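Local coordinates for protein particle-associated lyase (Acinetobacter bacteriophage AP22, PDB 4Y9V) that binds capsular saccharide of Acinetobacter baumannii and, as a phage tailspike lyase, probably degrades the capsule, at residues S161-Y169 with D335-T343; L43-L51 with V74-Y84. All coordinates share one frame; numbering follows the deposited sequence.

How the contacts relate
From the N terminus the chain first closes contact 2, a short loop: 43-51 runs out of strand 45-46 into helix 47-54, and after helix 63-71 the chain comes back as 74-84 to lay strand 77-79 alongside 45-46. Contact 1 opens only after that loop is shut, so the two lie in series and neither nest nor cross. It spans far more sequence, bringing the loop between strands 151-156 and 172-181 down onto 335-343 in the pectin lyase-like part, where a glycan is bound. The centres of contacts 1 and 2 are about 42 Å apart. Contact 2 knits together the N-terminal end; contact 1 joins the Ig-like family region to the parallel beta-helix.

Contact 1: S161-Y169 with D335-T343; sequences SYSPYRNYY and DMHGNVERT. With 49S (2-acetamido-2-deoxy-beta-D-mannopyranuronic acid), chain B; 49T (2-acetamido-2-deoxy-alpha-D-fucopyranose), chain C; SO4 (sulfate ion), chain K; EDO (1,2-ethanediol), chain D.
Y169 lies flat against the turn H337-V340: N339 CB sits over one ring face, a CH-pi contact 4.0 Å from the ring centroid, and the N339 amide plane is only 6° from that of the ring. G338 packs against the same ring, and R166 CB covers its opposite face. With chi1 near trans (-177°), the Y162 ring points toward 338-341 and brings its OH to E341 OE1, donating at 2.7 Å on the anti side of the carboxylate, tilted out of its plane. The other oxygen of E341 is taken by R316. A water bridges S163 OG and G338 O.

At the glycan, R166 and H337 converge on one sugar oxygen. R166 NH1 donates to 49S O1 over 2.9 Å, and H337 NE2 is hydrogen-bonded to the same O1, also 2.9 Å away. R166 NH2 grips O1 of a sulfate, probably from the crystallisation liquor, at 2.9 Å in a nearly straight bond (178°). Y168 OH donates to 49S O6A at 2.6 Å while accepting from 49S N2 and R166 NH1, and C6 of 49T rests over the centre of its ring.

Behind this shell, D335 OD2 accepts from H337 ND1 at 2.7 Å, helping to fix the imidazole's rotation. E380 takes both R166 NE and Y169 OH. The chemistry is that of a pocket for an acidic sugar: Y168 meets the uronate carboxylate directly, and R166 probably adds favourable positive charge nearby.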
loop_
_atom_site.group_PDB
_atom_site.type_symbol
_atom_site.label_atom_id
_atom_site.label_comp_id
_atom_site.label_asym_id
_atom_site.label_seq_id
_atom_site.Cartn_x
_atom_site.Cartn_y
_atom_site.Cartn_z
ATOM N N SER A 161 -2.819 10.792 -31.551
ATOM C CA SER A 161 -3.462 11.840 -30.792
ATOM C C SER A 161 -3.320 11.675 -29.279
ATOM O O SER A 161 -3.537 12.652 -28.557
ATOM C CB SER A 161 -4.925 12.023 -31.209
ATOM O OG SER A 161 -5.650 10.790 -31.097
ATOM N N TYR A 162 -2.942 10.490 -28.815
ATOM C CA TYR A 162 -2.526 10.314 -27.430
ATOM C C TYR A 162 -0.988 10.388 -27.289
ATOM O O TYR A 162 -0.484 11.098 -26.435
ATOM C CB TYR A 162 -3.044 8.984 -26.827
ATOM C CG TYR A 162 -2.671 8.818 -25.373
ATOM C CD1 TYR A 162 -3.320 9.525 -24.393
ATOM C CD2 TYR A 162 -1.650 7.956 -24.986
ATOM C CE1 TYR A 162 -2.979 9.382 -23.036
ATOM C CE2 TYR A 162 -1.304 7.811 -23.662
ATOM C CZ TYR A 162 -1.958 8.515 -22.684
ATOM O OH TYR A 162 -1.549 8.339 -21.388
ATOM N N SER A 163 -0.260 9.628 -28.097
ATOM C CA SER A 163 1.184 9.556 -27.976
ATOM C C SER A 163 1.837 9.492 -29.336
ATOM O O SER A 163 1.321 8.860 -30.251
ATOM C CB SER A 163 1.554 8.310 -27.185
ATOM O OG SER A 163 2.932 7.973 -27.352
ATOM N N PRO A 164 3.033 10.110 -29.453
ATOM C CA PRO A 164 3.760 10.115 -30.709
ATOM C C PRO A 164 4.471 8.813 -31.024
ATOM O O PRO A 164 5.066 8.673 -32.107
ATOM C CB PRO A 164 4.758 11.274 -30.519
ATOM C CG PRO A 164 5.080 11.182 -29.014
ATOM C CD PRO A 164 3.706 10.929 -28.415
ATOM N N TYR A 165 4.469 7.833 -30.110
ATOM C CA TYR A 165 5.280 6.650 -30.315
ATOM C C TYR A 165 4.703 5.647 -31.309
ATOM O O TYR A 165 5.472 4.916 -31.952
ATOM C CB TYR A 165 5.604 5.958 -28.956
ATOM C CG TYR A 165 6.727 6.701 -28.249
ATOM C CD1 TYR A 165 6.451 7.773 -27.418
ATOM C CD2 TYR A 165 8.043 6.368 -28.495
ATOM C CE1 TYR A 165 7.502 8.482 -26.823
ATOM C CE2 TYR A 165 9.079 7.070 -27.909
ATOM C CZ TYR A 165 8.819 8.131 -27.086
ATOM O OH TYR A 165 9.870 8.827 -26.541
ATOM N N ARG A 166 3.366 5.518 -31.385
ATOM C CA ARG A 166 2.749 4.560 -32.307
ATOM C C ARG A 166 1.480 5.201 -32.849
ATOM O O ARG A 166 0.761 5.881 -32.128
ATOM C CB ARG A 166 2.408 3.229 -31.615
ATOM C CG ARG A 166 3.594 2.546 -30.973
ATOM C CD ARG A 166 3.294 1.133 -30.512
ATOM N NE ARG A 166 4.371 0.630 -29.671
ATOM C CZ ARG A 166 4.398 -0.592 -29.180
ATOM N NH1 ARG A 166 3.440 -1.459 -29.488
ATOM N NH2 ARG A 166 5.365 -0.943 -28.331
ATOM N N ASN A 167 1.211 4.974 -34.139
ATOM C CA ASN A 167 0.125 5.673 -34.778
ATOM C C ASN A 167 -1.238 5.392 -34.121
ATOM O O ASN A 167 -2.104 6.269 -34.089
ATOM C CB ASN A 167 0.079 5.362 -36.296
ATOM C CG ASN A 167 -0.458 4.011 -36.620
ATOM O OD1 ASN A 167 -0.007 3.004 -36.128
ATOM N ND2 ASN A 167 -1.488 4.058 -37.469
ATOM N N TYR A 168 -1.394 4.179 -33.608
ATOM C CA TYR A 168 -2.651 3.761 -33.012
ATOM C C TYR A 168 -2.805 4.173 -31.539
ATOM O O TYR A 168 -3.834 3.871 -30.938
ATOM C CB TYR A 168 -2.846 2.262 -33.185
ATOM C CG TYR A 168 -1.800 1.354 -32.630
ATOM C CD1 TYR A 168 -1.938 0.794 -31.345
ATOM C CD2 TYR A 168 -0.678 0.970 -33.364
ATOM C CE1 TYR A 168 -1.001 -0.079 -30.831
ATOM C CE2 TYR A 168 0.264 0.071 -32.858
ATOM C CZ TYR A 168 0.087 -0.460 -31.603
ATOM O OH TYR A 168 0.971 -1.403 -31.104
ATOM N N TYR A 169 -1.841 4.918 -31.015
ATOM C CA TYR A 169 -1.993 5.517 -29.679
ATOM C C TYR A 169 -2.814 6.801 -29.837
ATOM O O TYR A 169 -2.285 7.912 -29.915
ATOM C CB TYR A 169 -0.646 5.797 -29.062
ATOM C CG TYR A 169 0.189 4.617 -28.656
ATOM C CD1 TYR A 169 -0.321 3.309 -28.569
ATOM C CD2 TYR A 169 1.522 4.789 -28.270
ATOM C CE1 TYR A 169 0.475 2.243 -28.126
ATOM C CE2 TYR A 169 2.293 3.771 -27.797
ATOM C CZ TYR A 169 1.793 2.487 -27.716
ATOM O OH TYR A 169 2.518 1.429 -27.242
ATOM N N ASP A 335 4.249 -5.316 -17.587
ATOM C CA ASP A 335 4.364 -4.342 -18.643
ATOM C C ASP A 335 3.338 -3.238 -18.542
ATOM O O ASP A 335 2.189 -3.425 -18.103
ATOM C CB ASP A 335 4.215 -5.045 -20.017
ATOM C CG ASP A 335 3.936 -4.084 -21.183
ATOM O OD1 ASP A 335 4.927 -3.501 -21.681
ATOM O OD2 ASP A 335 2.728 -3.949 -21.534
ATOM N N MET A 336 3.746 -2.074 -19.059
ATOM C CA MET A 336 2.857 -0.981 -19.421
ATOM C C MET A 336 3.362 -0.405 -20.742
ATOM O O MET A 336 4.489 0.103 -20.795
ATOM C CB MET A 336 2.826 0.146 -18.370
ATOM C CG MET A 336 2.551 -0.319 -16.959
ATOM S SD MET A 336 2.550 1.121 -15.866
ATOM C CE MET A 336 2.679 0.335 -14.264
ATOM N N HIS A 337 2.543 -0.464 -21.792
ATOM C CA HIS A 337 2.846 0.175 -23.056
ATOM C C HIS A 337 2.652 1.697 -22.970
ATOM O O HIS A 337 2.089 2.238 -22.011
ATOM C CB HIS A 337 1.956 -0.396 -24.178
ATOM C CG HIS A 337 2.355 -1.730 -24.685
ATOM N ND1 HIS A 337 2.422 -2.900 -23.988
ATOM C CD2 HIS A 337 2.687 -2.058 -25.952
ATOM C CE1 HIS A 337 2.785 -3.884 -24.796
ATOM N NE2 HIS A 337 2.927 -3.395 -25.996
ATOM N N GLY A 338 3.061 2.401 -24.027
ATOM C CA GLY A 338 2.963 3.846 -24.101
ATOM C C GLY A 338 1.573 4.441 -24.233
ATOM O O GLY A 338 1.455 5.661 -24.237
ATOM N N ASN A 339 0.524 3.623 -24.307
ATOM C CA ASN A 339 -0.834 4.119 -24.180
ATOM C C ASN A 339 -1.437 3.860 -22.800
ATOM O O ASN A 339 -2.662 3.867 -22.702
ATOM C CB ASN A 339 -1.749 3.532 -25.260
ATOM C CG ASN A 339 -2.018 2.055 -24.971
ATOM O OD1 ASN A 339 -1.157 1.372 -24.441
ATOM N ND2 ASN A 339 -3.190 1.591 -25.379
ATOM N N VAL A 340 -0.594 3.661 -21.777
ATOM C CA VAL A 340 -1.045 3.335 -20.442
ATOM C C VAL A 340 -0.643 4.441 -19.467
ATOM O O VAL A 340 0.541 4.766 -19.354
ATOM C CB VAL A 340 -0.413 2.015 -19.957
ATOM C CG1 VAL A 340 -0.880 1.685 -18.538
ATOM C CG2 VAL A 340 -0.733 0.884 -20.919
ATOM N N GLU A 341 -1.621 4.959 -18.728
ATOM C CA GLU A 341 -1.382 5.936 -17.662
ATOM C C GLU A 341 -2.175 5.508 -16.436
ATOM O O GLU A 341 -3.045 4.634 -16.486
ATOM C CB GLU A 341 -1.761 7.355 -18.104
ATOM C CG GLU A 341 -3.235 7.530 -18.429
ATOM C CD GLU A 341 -3.663 8.945 -18.730
ATOM O OE1 GLU A 341 -2.980 9.628 -19.517
ATOM O OE2 GLU A 341 -4.751 9.360 -18.210
ATOM N N ARG A 342 -1.944 6.190 -15.310
ATOM C CA ARG A 342 -2.775 5.983 -14.115
ATOM C C ARG A 342 -2.819 4.490 -13.730
ATOM O O ARG A 342 -3.889 3.982 -13.373
ATOM C CB ARG A 342 -4.165 6.598 -14.258
ATOM C CG ARG A 342 -4.203 8.075 -14.657
ATOM C CD ARG A 342 -3.850 9.032 -13.547
ATOM N NE ARG A 342 -4.272 10.353 -14.067
ATOM C CZ ARG A 342 -5.192 11.246 -13.720
ATOM N NH1 ARG A 342 -5.882 11.039 -12.613
ATOM N NH2 ARG A 342 -5.347 12.342 -14.435
ATOM N N THR A 343 -1.674 3.807 -13.779
ATOM C CA THR A 343 -1.616 2.354 -13.574
ATOM C C THR A 343 -0.491 2.014 -12.611
ATOM O O THR A 343 0.585 2.632 -12.636
ATOM C CB THR A 343 -1.492 1.664 -14.938
ATOM O OG1 THR A 343 -2.720 1.884 -15.643
ATOM C CG2 THR A 343 -1.329 0.165 -14.842
HETATM C C8 49S B . -0.111 -1.386 -27.469
HETATM C C7 49S B . 0.041 -2.887 -27.587
HETATM O O7 49S B . -0.311 -3.645 -26.657
HETATM N N2 49S B . 0.569 -3.343 -28.734
HETATM C C2 49S B . 0.845 -4.743 -28.985
HETATM C C3 49S B . -0.153 -5.370 -29.961
HETATM O O3 49S B . -1.487 -5.271 -29.461
HETATM C C1 49S B . 2.241 -4.887 -29.561
HETATM O O1 49S B . 3.213 -4.292 -28.751
HETATM O O5 49S B . 2.309 -4.197 -30.809
HETATM C C5 49S B . 1.478 -4.836 -31.794
HETATM C C6 49S B . 1.691 -4.133 -33.119
HETATM O O6A 49S B . 1.728 -2.878 -33.134
HETATM O O6B 49S B . 1.795 -4.866 -34.134
HETATM C C4 49S B . 0.011 -4.788 -31.362
HETATM O O4 49S B . -0.637 -5.569 -32.372
HETATM C C1 49T C . -2.041 -5.462 -32.504
HETATM C C2 49T C . -2.428 -6.355 -33.688
HETATM N N2 49T C . -1.754 -7.657 -33.578
HETATM C C7 49T C . -2.424 -8.756 -33.266
HETATM O O7 49T C . -3.599 -8.795 -32.957
HETATM C C8 49T C . -1.585 -10.037 -33.292
HETATM O O5 49T C . -2.477 -4.161 -32.679
HETATM C C5 49T C . -2.040 -3.513 -33.882
HETATM C C6 49T C . -2.506 -2.070 -33.834
HETATM C C4 49T C . -2.563 -4.298 -35.082
HETATM O O4 49T C . -3.987 -4.281 -35.048
HETATM C C3 49T C . -2.043 -5.707 -34.999
HETATM O O3 49T C . -2.642 -6.496 -36.063
HETATM S S SO4 K . 6.132 -4.820 -26.577
HETATM O O1 SO4 K . 5.515 -3.664 -27.206
HETATM O O2 SO4 K . 6.748 -4.414 -25.301
HETATM O O3 SO4 K . 7.167 -5.304 -27.506
HETATM O O4 SO4 K . 5.198 -5.935 -26.290
HETATM C C1 EDO D . 0.597 10.195 -19.260
HETATM O O1 EDO D . 1.238 11.058 -20.104
HETATM C C2 EDO D . -0.071 10.873 -18.108
HETATM O O2 EDO D . -1.208 11.590 -18.552
HETATM O O HOH W 1 3.477 7.406 -24.856
#

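Contact 2: L43-L51 with V74-Y84; sequences LTAHLDTYL and VKKLHVKSREY. With EDO (1,2-ethanediol), chain G; EDO (1,2-ethanediol), chain J; EDO (1,2-ethanediol), chain I.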
loop_
_atom_site.group_PDB
_atom_site.type_symbol
_atom_site.label_atom_id
_atom_site.label_comp_id
_atom_site.label_asym_id
_atom_site.label_seq_id
_atom_site.Cartn_x
_atom_site.Cartn_y
_atom_site.Cartn_z
ATOM N N LEU A 43 -35.933 -26.495 -17.705
ATOM C CA LEU A 43 -35.392 -25.431 -16.851
ATOM C C LEU A 43 -33.873 -25.448 -16.796
ATOM O O LEU A 43 -33.302 -24.430 -16.359
ATOM C CB LEU A 43 -36.007 -25.503 -15.464
ATOM C CG LEU A 43 -37.517 -25.206 -15.427
ATOM C CD1 LEU A 43 -38.092 -25.665 -14.118
ATOM C CD2 LEU A 43 -37.797 -23.757 -15.705
ATOM N N THR A 44 -33.223 -26.521 -17.183
ATOM C CA THR A 44 -31.785 -26.625 -17.158
ATOM C C THR A 44 -31.280 -27.093 -18.530
ATOM O O THR A 44 -31.718 -28.144 -18.996
ATOM C CB THR A 44 -31.310 -27.620 -16.117
ATOM O OG1 THR A 44 -31.974 -27.301 -14.878
ATOM C CG2 THR A 44 -29.823 -27.616 -15.914
ATOM N N ALA A 45 -30.340 -26.363 -19.111
ATOM C CA ALA A 45 -29.764 -26.732 -20.389
ATOM C C ALA A 45 -28.416 -27.450 -20.162
ATOM O O ALA A 45 -27.568 -26.980 -19.425
ATOM C CB ALA A 45 -29.545 -25.549 -21.282
ATOM N N HIS A 46 -28.271 -28.575 -20.823
ATOM C CA HIS A 46 -27.062 -29.389 -20.814
ATOM C C HIS A 46 -26.556 -29.611 -22.213
ATOM O O HIS A 46 -27.312 -29.918 -23.113
ATOM C CB HIS A 46 -27.368 -30.759 -20.200
ATOM C CG HIS A 46 -27.728 -30.750 -18.750
ATOM N ND1 HIS A 46 -26.739 -30.709 -17.794
ATOM C CD2 HIS A 46 -28.907 -30.768 -18.102
ATOM C CE1 HIS A 46 -27.326 -30.699 -16.593
ATOM N NE2 HIS A 46 -28.651 -30.748 -16.760
ATOM N N LEU A 47 -25.226 -29.585 -22.378
ATOM C CA LEU A 47 -24.651 -29.851 -23.685
ATOM C C LEU A 47 -25.055 -31.236 -24.190
ATOM O O LEU A 47 -25.300 -31.425 -25.373
ATOM C CB LEU A 47 -23.129 -29.689 -23.645
ATOM C CG LEU A 47 -22.427 -29.864 -24.975
ATOM C CD1 LEU A 47 -22.820 -28.764 -25.955
ATOM C CD2 LEU A 47 -20.935 -29.900 -24.785
ATOM N N ASP A 48 -25.124 -32.226 -23.285
ATOM C CA ASP A 48 -25.368 -33.599 -23.734
ATOM C C ASP A 48 -26.719 -33.741 -24.447
ATOM O O ASP A 48 -26.817 -34.557 -25.373
ATOM C CB ASP A 48 -25.310 -34.574 -22.563
ATOM C CG ASP A 48 -23.894 -35.063 -22.255
ATOM O OD1 ASP A 48 -22.992 -34.221 -22.147
ATOM O OD2 ASP A 48 -23.736 -36.277 -22.063
ATOM N N THR A 49 -27.759 -33.022 -24.033
ATOM C CA THR A 49 -29.026 -33.133 -24.735
ATOM C C THR A 49 -28.915 -32.605 -26.147
ATOM O O THR A 49 -29.495 -33.162 -27.106
ATOM C CB THR A 49 -30.169 -32.434 -23.962
ATOM O OG1 THR A 49 -29.870 -31.079 -23.846
ATOM C CG2 THR A 49 -30.464 -33.126 -22.660
ATOM N N TYR A 50 -28.189 -31.499 -26.361
ATOM C CA TYR A 50 -27.916 -30.960 -27.644
ATOM C C TYR A 50 -27.105 -31.909 -28.527
ATOM O O TYR A 50 -27.383 -32.072 -29.729
ATOM C CB TYR A 50 -27.178 -29.585 -27.575
ATOM C CG TYR A 50 -28.135 -28.412 -27.519
ATOM C CD1 TYR A 50 -28.695 -27.972 -26.334
ATOM C CD2 TYR A 50 -28.446 -27.734 -28.673
ATOM C CE1 TYR A 50 -29.570 -26.878 -26.338
ATOM C CE2 TYR A 50 -29.311 -26.645 -28.687
ATOM C CZ TYR A 50 -29.866 -26.233 -27.519
ATOM O OH TYR A 50 -30.743 -25.158 -27.476
ATOM N N LEU A 51 -26.077 -32.528 -27.956
ATOM C CA LEU A 51 -25.292 -33.486 -28.718
ATOM C C LEU A 51 -26.166 -34.607 -29.241
ATOM O O LEU A 51 -26.086 -35.015 -30.412
ATOM C CB LEU A 51 -24.138 -34.041 -27.853
ATOM C CG LEU A 51 -23.049 -33.004 -27.507
ATOM C CD1 LEU A 51 -22.142 -33.557 -26.444
ATOM C CD2 LEU A 51 -22.227 -32.629 -28.683
ATOM N N VAL A 74 -30.165 -19.892 -25.442
ATOM C CA VAL A 74 -29.959 -20.550 -24.136
ATOM C C VAL A 74 -29.141 -19.592 -23.338
ATOM O O VAL A 74 -28.098 -19.123 -23.829
ATOM C CB VAL A 74 -29.272 -21.891 -24.330
ATOM C CG1 VAL A 74 -28.718 -22.432 -22.998
ATOM C CG2 VAL A 74 -30.245 -22.887 -24.954
ATOM N N LYS A 75 -29.537 -19.305 -22.109
ATOM C CA LYS A 75 -28.804 -18.346 -21.272
ATOM C C LYS A 75 -27.925 -18.955 -20.215
ATOM O O LYS A 75 -27.192 -18.184 -19.519
ATOM C CB LYS A 75 -29.805 -17.400 -20.611
ATOM C CG LYS A 75 -30.548 -16.498 -21.589
ATOM C CD LYS A 75 -31.805 -15.850 -21.198
ATOM C CE LYS A 75 -32.262 -14.922 -22.343
ATOM N NZ LYS A 75 -32.647 -15.672 -23.595
ATOM N N LYS A 76 -27.943 -20.274 -20.086
ATOM C CA LYS A 76 -27.046 -20.901 -19.112
ATOM C C LYS A 76 -26.891 -22.334 -19.570
ATOM O O LYS A 76 -27.876 -23.088 -19.638
ATOM C CB LYS A 76 -27.664 -20.770 -17.727
ATOM C CG LYS A 76 -26.781 -21.274 -16.610
ATOM C CD LYS A 76 -27.428 -20.986 -15.274
ATOM C CE LYS A 76 -26.651 -21.481 -14.112
ATOM N NZ LYS A 76 -27.174 -20.986 -12.774
ATOM N N LEU A 77 -25.645 -22.717 -19.860
ATOM C CA LEU A 77 -25.366 -24.046 -20.378
ATOM C C LEU A 77 -24.456 -24.814 -19.421
ATOM O O LEU A 77 -23.345 -24.344 -19.101
ATOM C CB LEU A 77 -24.675 -23.963 -21.738
ATOM C CG LEU A 77 -24.335 -25.317 -22.396
ATOM C CD1 LEU A 77 -25.590 -26.051 -22.811
ATOM C CD2 LEU A 77 -23.364 -25.117 -23.542
ATOM N N HIS A 78 -24.899 -25.984 -19.005
ATOM C CA HIS A 78 -24.100 -26.907 -18.189
ATOM C C HIS A 78 -23.364 -27.863 -19.116
ATOM O O HIS A 78 -23.956 -28.390 -20.062
ATOM C CB HIS A 78 -25.002 -27.678 -17.231
ATOM C CG HIS A 78 -25.637 -26.820 -16.214
ATOM N ND1 HIS A 78 -26.731 -26.036 -16.415
ATOM C CD2 HIS A 78 -25.221 -26.639 -14.920
ATOM C CE1 HIS A 78 -26.956 -25.364 -15.213
ATOM N NE2 HIS A 78 -26.060 -25.754 -14.337
ATOM N N VAL A 79 -22.086 -28.089 -18.840
ATOM C CA VAL A 79 -21.226 -28.937 -19.675
ATOM C C VAL A 79 -20.559 -30.014 -18.830
ATOM O O VAL A 79 -19.871 -29.703 -17.844
ATOM C CB VAL A 79 -20.192 -28.105 -20.440
ATOM C CG1 VAL A 79 -19.324 -28.990 -21.310
ATOM C CG2 VAL A 79 -20.868 -27.017 -21.261
ATOM N N LYS A 80 -20.729 -31.264 -19.243
ATOM C CA LYS A 80 -20.084 -32.413 -18.640
ATOM C C LYS A 80 -18.626 -32.442 -18.973
ATOM O O LYS A 80 -18.173 -32.123 -20.088
ATOM C CB LYS A 80 -20.766 -33.675 -19.179
ATOM C CG LYS A 80 -20.228 -34.991 -18.667
ATOM C CD LYS A 80 -21.043 -36.214 -19.118
ATOM C CE LYS A 80 -20.418 -37.517 -18.749
ATOM N NZ LYS A 80 -20.468 -37.757 -17.272
ATOM N N SER A 81 -17.822 -32.901 -18.008
ATOM C CA SER A 81 -16.368 -32.959 -18.138
ATOM C C SER A 81 -15.930 -33.974 -19.211
ATOM O O SER A 81 -16.003 -35.188 -19.017
ATOM C CB SER A 81 -15.793 -33.397 -16.801
ATOM O OG SER A 81 -14.399 -33.427 -16.826
ATOM N N ARG A 82 -15.438 -33.428 -20.318
ATOM C CA ARG A 82 -14.793 -34.123 -21.416
ATOM C C ARG A 82 -13.870 -33.096 -22.083
ATOM O O ARG A 82 -14.042 -31.897 -21.877
ATOM C CB ARG A 82 -15.772 -34.652 -22.520
ATOM C CG ARG A 82 -16.913 -35.526 -22.067
ATOM C CD ARG A 82 -17.699 -35.993 -23.289
ATOM N NE ARG A 82 -18.852 -36.833 -23.045
ATOM C CZ ARG A 82 -20.086 -36.388 -22.827
ATOM N NH1 ARG A 82 -20.365 -35.089 -22.754
ATOM N NH2 ARG A 82 -21.070 -37.259 -22.692
ATOM N N GLU A 83 -12.973 -33.573 -22.936
ATOM C CA GLU A 83 -12.263 -32.701 -23.865
ATOM C C GLU A 83 -13.051 -32.668 -25.179
ATOM O O GLU A 83 -13.274 -33.753 -25.771
ATOM C CB GLU A 83 -10.835 -33.124 -24.089
ATOM C CG GLU A 83 -10.091 -32.174 -24.996
ATOM C CD GLU A 83 -8.622 -32.439 -25.116
ATOM O OE1 GLU A 83 -7.963 -32.532 -24.057
ATOM O OE2 GLU A 83 -8.071 -32.501 -26.255
ATOM N N TYR A 84 -13.442 -31.498 -25.620
ATOM C CA TYR A 84 -14.249 -31.315 -26.828
ATOM C C TYR A 84 -13.451 -30.587 -27.887
ATOM O O TYR A 84 -12.890 -29.504 -27.628
ATOM C CB TYR A 84 -15.474 -30.478 -26.519
ATOM C CG TYR A 84 -16.393 -31.045 -25.472
ATOM C CD1 TYR A 84 -17.358 -31.979 -25.791
ATOM C CD2 TYR A 84 -16.310 -30.646 -24.141
ATOM C CE1 TYR A 84 -18.215 -32.496 -24.840
ATOM C CE2 TYR A 84 -17.151 -31.157 -23.181
ATOM C CZ TYR A 84 -18.114 -32.071 -23.516
ATOM O OH TYR A 84 -18.984 -32.597 -22.602
HETATM C C1 EDO G . -23.722 -31.973 -17.212
HETATM O O1 EDO G . -24.130 -31.276 -18.322
HETATM C C2 EDO G . -22.863 -31.140 -16.229
HETATM O O2 EDO G . -23.610 -30.164 -15.562
HETATM C C1 EDO J . -31.281 -22.576 -19.676
HETATM O O1 EDO J . -30.868 -21.203 -19.667
HETATM C C2 EDO J . -32.567 -22.752 -20.419
HETATM O O2 EDO J . -32.426 -22.456 -21.793
HETATM C C1 EDO I . -26.388 -38.418 -22.496
HETATM O O1 EDO I . -25.781 -37.929 -21.349
HETATM C C2 EDO I . -25.887 -39.706 -23.104
HETATM O O2 EDO I . -24.478 -39.569 -23.453
HETATM O O HOH W 2 -29.015 -24.349 -17.537
HETATM O O HOH W 3 -29.691 -23.902 -17.674
HETATM O O HOH W 4 -23.336 -31.807 -20.886
HETATM O O HOH W 5 -21.631 -31.962 -21.867
#
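H78 N donates to A45 O at 2.9 Å and L47 N to H78 O at 2.9 Å, pairing the two strands in parallel at H46 and H78. H78 ND1 gives A45 O a second, longer bond of 3.3 Å from the opposite face of the carbonyl plane. L47 lies at the heart of the packed side: its CD2 rests over one face of the Y84 ring, a CH-pi contact 4.0 Å from the centroid, and touches V79 CG1. CG of L47 stands anti to the backbone N (chi1 -177°), which sends the branch between strand 77-79 and Y84. L77 CD1 packs against H46 C and L47 N, where strand 45-46 gives way to the helix, and V65 of helix 63-71 also packs on L47.

The other side is wetter. The H46 and H78 rings meet obliquely, with an ethanediol hydrogen-bonded to H46 ND1. A water modelled at two alternative sites links A45 N to K76 O, and another, likewise split, links D48 OD1 to K80 N. L43 of the third subunit packs on H46.

At the helix start, R82 and D48 form an end-on, two-pronged salt bridge: NH1 meets OD1 at 2.8 Å and NH2 meets OD2 at 2.9 Å, each on the syn side but tilted from the carboxylate plane. NH1 also donates to Y84 OH, which donates to K80 O at 2.7 Å. The paired bonds thus tie the helix start to 82-84.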